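Local coordinates for Low molecular weight phosphotyrosine phosphatase family protein (Streptococcus pyogenes, PDB 5GOT) that probably hydrolyses the phosphate ester of phosphotyrosine in proteins, acting as a low molecular weight protein tyrosine phosphatase, at residues I83-D88 against Y106-G111. Numbering follows the deposited sequence.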
ATOM      1  N   ILE A  83       4.238   4.031  -3.002  1.00 19.29           N
ATOM      2  CA  ILE A  83       3.304   3.628  -4.043  1.00 18.64           C
ATOM      3  C   ILE A  83       1.931   4.170  -3.655  1.00 20.11           C
ATOM      4  O   ILE A  83       1.340   3.724  -2.671  1.00 20.07           O
ATOM      5  CB  ILE A  83       3.290   2.101  -4.221  1.00 22.29           C
ATOM      6  CG1 ILE A  83       4.702   1.588  -4.540  1.00 21.63           C
ATOM      7  CG2 ILE A  83       2.303   1.679  -5.298  1.00 17.85           C
ATOM      8  CD1 ILE A  83       4.823   0.084  -4.626  1.00 19.88           C
ATOM      9  N   GLY A  84       1.442   5.149  -4.412  1.00 19.37           N
ATOM     10  CA  GLY A  84       0.151   5.743  -4.126  1.00 18.89           C
ATOM     11  C   GLY A  84      -0.965   4.949  -4.788  1.00 19.21           C
ATOM     12  O   GLY A  84      -0.806   4.410  -5.880  1.00 17.96           O
ATOM     13  N   MET A  85      -2.109   4.863  -4.094  1.00 18.66           N
ATOM     14  CA  MET A  85      -3.171   3.981  -4.560  1.00 19.39           C
ATOM     15  C   MET A  85      -3.968   4.568  -5.721  1.00 20.36           C
ATOM     16  O   MET A  85      -4.562   3.800  -6.490  1.00 22.40           O
ATOM     17  CB  MET A  85      -4.089   3.601  -3.382  1.00 19.04           C
ATOM     18  CG  MET A  85      -3.347   2.866  -2.252  1.00 17.64           C
ATOM     19  SD  MET A  85      -2.331   1.436  -2.788  1.00 21.60           S
ATOM     20  CE  MET A  85      -3.627   0.305  -3.340  1.00 20.85           C
ATOM     21  N   ASP A  86      -3.997   5.893  -5.879  1.00 20.77           N
ATOM     22  CA  ASP A  86      -4.570   6.513  -7.070  1.00 23.76           C
ATOM     23  C   ASP A  86      -3.781   7.781  -7.380  1.00 24.75           C
ATOM     24  O   ASP A  86      -2.892   8.183  -6.627  1.00 20.88           O
ATOM     25  CB  ASP A  86      -6.088   6.789  -6.923  1.00 29.86           C
ATOM     26  CG  ASP A  86      -6.431   7.886  -5.883  1.00 28.76           C
ATOM     27  OD1 ASP A  86      -5.618   8.794  -5.615  1.00 27.14           O
ATOM     28  OD2 ASP A  86      -7.567   7.852  -5.349  1.00 30.80           O
ATOM     29  N   SER A  87      -4.125   8.418  -8.506  1.00 25.07           N
ATOM     30  CA  SER A  87      -3.328   9.540  -8.992  1.00 28.66           C
ATOM     31  C   SER A  87      -3.373  10.725  -8.037  1.00 31.88           C
ATOM     32  O   SER A  87      -2.415  11.504  -7.979  1.00 31.36           O
ATOM     33  CB  SER A  87      -3.803   9.966 -10.380  1.00 30.84           C
ATOM     34  OG  SER A  87      -5.114  10.486 -10.315  1.00 37.36           O
ATOM     35  N   ASP A  88      -4.476  10.897  -7.302  1.00 32.07           N
ATOM     36  CA  ASP A  88      -4.516  11.951  -6.287  1.00 32.24           C
ATOM     37  C   ASP A  88      -3.458  11.721  -5.219  1.00 26.44           C
ATOM     38  O   ASP A  88      -2.788  12.667  -4.785  1.00 26.77           O
ATOM     39  CB  ASP A  88      -5.899  12.034  -5.635  1.00 31.09           C
ATOM     40  CG  ASP A  88      -6.982  12.497  -6.595  1.00 39.69           C
ATOM     41  OD1 ASP A  88      -6.680  13.328  -7.479  1.00 42.15           O
ATOM     42  OD2 ASP A  88      -8.139  12.034  -6.450  1.00 39.62           O
ATOM     43  N   TYR A 106       5.344   6.059  -7.133  1.00 23.92           N
ATOM     44  CA  TYR A 106       4.722   5.237  -8.161  1.00 19.42           C
ATOM     45  C   TYR A 106       3.210   5.198  -7.973  1.00 21.21           C
ATOM     46  O   TYR A 106       2.699   5.334  -6.861  1.00 21.98           O
ATOM     47  CB  TYR A 106       5.214   3.777  -8.122  1.00 19.91           C
ATOM     48  CG  TYR A 106       6.707   3.552  -8.334  1.00 23.42           C
ATOM     49  CD1 TYR A 106       7.616   3.790  -7.308  1.00 22.91           C
ATOM     50  CD2 TYR A 106       7.194   3.048  -9.541  1.00 24.54           C
ATOM     51  CE1 TYR A 106       8.974   3.568  -7.482  1.00 22.31           C
ATOM     52  CE2 TYR A 106       8.567   2.818  -9.725  1.00 23.43           C
ATOM     53  CZ  TYR A 106       9.440   3.075  -8.683  1.00 24.01           C
ATOM     54  OH  TYR A 106      10.800   2.858  -8.818  1.00 27.51           O
ATOM     55  N   LEU A 107       2.503   4.968  -9.070  1.00 19.04           N
ATOM     56  CA  LEU A 107       1.080   4.663  -9.027  1.00 20.68           C
ATOM     57  C   LEU A 107       0.890   3.157  -8.872  1.00 21.73           C
ATOM     58  O   LEU A 107       1.489   2.373  -9.613  1.00 21.43           O
ATOM     59  CB  LEU A 107       0.389   5.162 -10.296  1.00 20.74           C
ATOM     60  CG  LEU A 107      -1.124   4.929 -10.358  1.00 21.57           C
ATOM     61  CD1 LEU A 107      -1.823   5.709  -9.261  1.00 19.38           C
ATOM     62  CD2 LEU A 107      -1.648   5.352 -11.728  1.00 25.07           C
ATOM     63  N   PHE A 108       0.031   2.760  -7.925  1.00 18.46           N
ATOM     64  CA  PHE A 108      -0.168   1.341  -7.636  1.00 18.87           C
ATOM     65  C   PHE A 108      -0.536   0.531  -8.876  1.00 22.12           C
ATOM     66  O   PHE A 108      -0.026  -0.580  -9.064  1.00 20.90           O
ATOM     67  CB  PHE A 108      -1.246   1.164  -6.558  1.00 16.13           C
ATOM     68  CG  PHE A 108      -1.484  -0.266  -6.180  1.00 17.34           C
ATOM     69  CD1 PHE A 108      -0.673  -0.890  -5.242  1.00 20.20           C
ATOM     70  CD2 PHE A 108      -2.539  -0.983  -6.742  1.00 19.97           C
ATOM     71  CE1 PHE A 108      -0.888  -2.213  -4.882  1.00 18.81           C
ATOM     72  CE2 PHE A 108      -2.764  -2.298  -6.387  1.00 20.38           C
ATOM     73  CZ  PHE A 108      -1.930  -2.920  -5.459  1.00 20.06           C
ATOM     74  N   ARG A 109      -1.439   1.046  -9.710  1.00 17.40           N
ATOM     75  CA  ARG A 109      -1.803   0.365 -10.939  1.00 24.59           C
ATOM     76  C   ARG A 109      -2.342   1.399 -11.917  1.00 24.70           C
ATOM     77  O   ARG A 109      -3.041   2.332 -11.521  1.00 25.44           O
ATOM     78  CB  ARG A 109      -2.837  -0.754 -10.692  1.00 29.23           C
ATOM     79  CG  ARG A 109      -4.239  -0.264 -10.362  1.00 30.80           C
ATOM     80  CD  ARG A 109      -5.216  -1.435 -10.108  1.00 32.37           C
ATOM     81  NE  ARG A 109      -5.373  -2.321 -11.261  1.00 34.88           N
ATOM     82  CZ  ARG A 109      -6.255  -2.130 -12.241  1.00 38.45           C
ATOM     83  NH1 ARG A 109      -7.053  -1.072 -12.222  1.00 37.69           N
ATOM     84  NH2 ARG A 109      -6.334  -2.991 -13.249  1.00 40.52           N
ATOM     85  N   GLU A 110      -1.992   1.239 -13.188  1.00 27.61           N
ATOM     86  CA  GLU A 110      -2.457   2.178 -14.198  1.00 29.22           C
ATOM     87  C   GLU A 110      -3.979   2.167 -14.269  1.00 26.09           C
ATOM     88  O   GLU A 110      -4.610   1.107 -14.226  1.00 30.95           O
ATOM     89  CB  GLU A 110      -1.836   1.829 -15.553  1.00 26.68           C
ATOM     90  CG  GLU A 110      -0.325   2.065 -15.559  1.00 22.29           C
ATOM     91  CD  GLU A 110       0.018   3.517 -15.300  1.00 23.83           C
ATOM     92  OE1 GLU A 110      -0.420   4.382 -16.084  1.00 23.60           O
ATOM     93  OE2 GLU A 110       0.714   3.812 -14.297  1.00 24.73           O
ATOM     94  N   GLY A 111      -4.566   3.361 -14.352  1.00 27.93           N
ATOM     95  CA  GLY A 111      -6.006   3.523 -14.197  1.00 39.40           C
ATOM     96  C   GLY A 111      -6.465   3.699 -12.758  1.00 43.47           C
ATOM     97  O   GLY A 111      -7.358   4.508 -12.471  1.00 48.21           O
TER
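In the parallel sheet, strands 81-84 and 105-107 run side by side at their C-terminal ends, joined by helix 87-96, and here Ile-83 and Gly-84 pair with Tyr-106 and Leu-107. Two backbone bonds converge on Gly-84: its N donates to Tyr-106 O at 2.8 Å, and its O accepts Phe-108 N, also at 2.8 Å, which carries the pairing one residue past the end of strand 105-107. A CA-H...O contact adds to this, Ile-83 CA lying 3.3 Å from Tyr-106 O.

On the face that bears Ile-83 and Tyr-106, Ile-83 CG2 sits anti to the backbone N and tucks in 3.4 Å from Phe-108 CA, near the plane of the Phe-108 ring and at its edge. The ring itself lies beside Met-85. The methionine chain is bent at chi2, which places SD, and at chi3 (-67°), which places CE. CE stands over the ring centre, 3.7 Å from the centroid and 14° off the normal, a CH-pi contact. SD approaches obliquely, 4.3 Å from the same centroid, giving a Met-aromatic pair. Ala-18 of helix 14-23 touches both side chains, while Trp-136 of helix 122-140 meets the Phe-108 ring and donates from NE1 to Phe-108 O.

On the opposite face of the sheet, Leu-107 CD1 reaches the turn into helix 87-96, 3.4 Å from Asp-86 C and 3.6 Å from Ser-87 N. Asp-86 is the N-cap of that helix, and its OD2 forms a salt bridge with Arg-14, linking the turn to the start of helix 14-23. Strand 81-84, helix 87-96 and strand 105-107 thus make a beta-alpha-beta crossover, with the 2-1-3-4 strand order of the low molecular weight phosphatase fold.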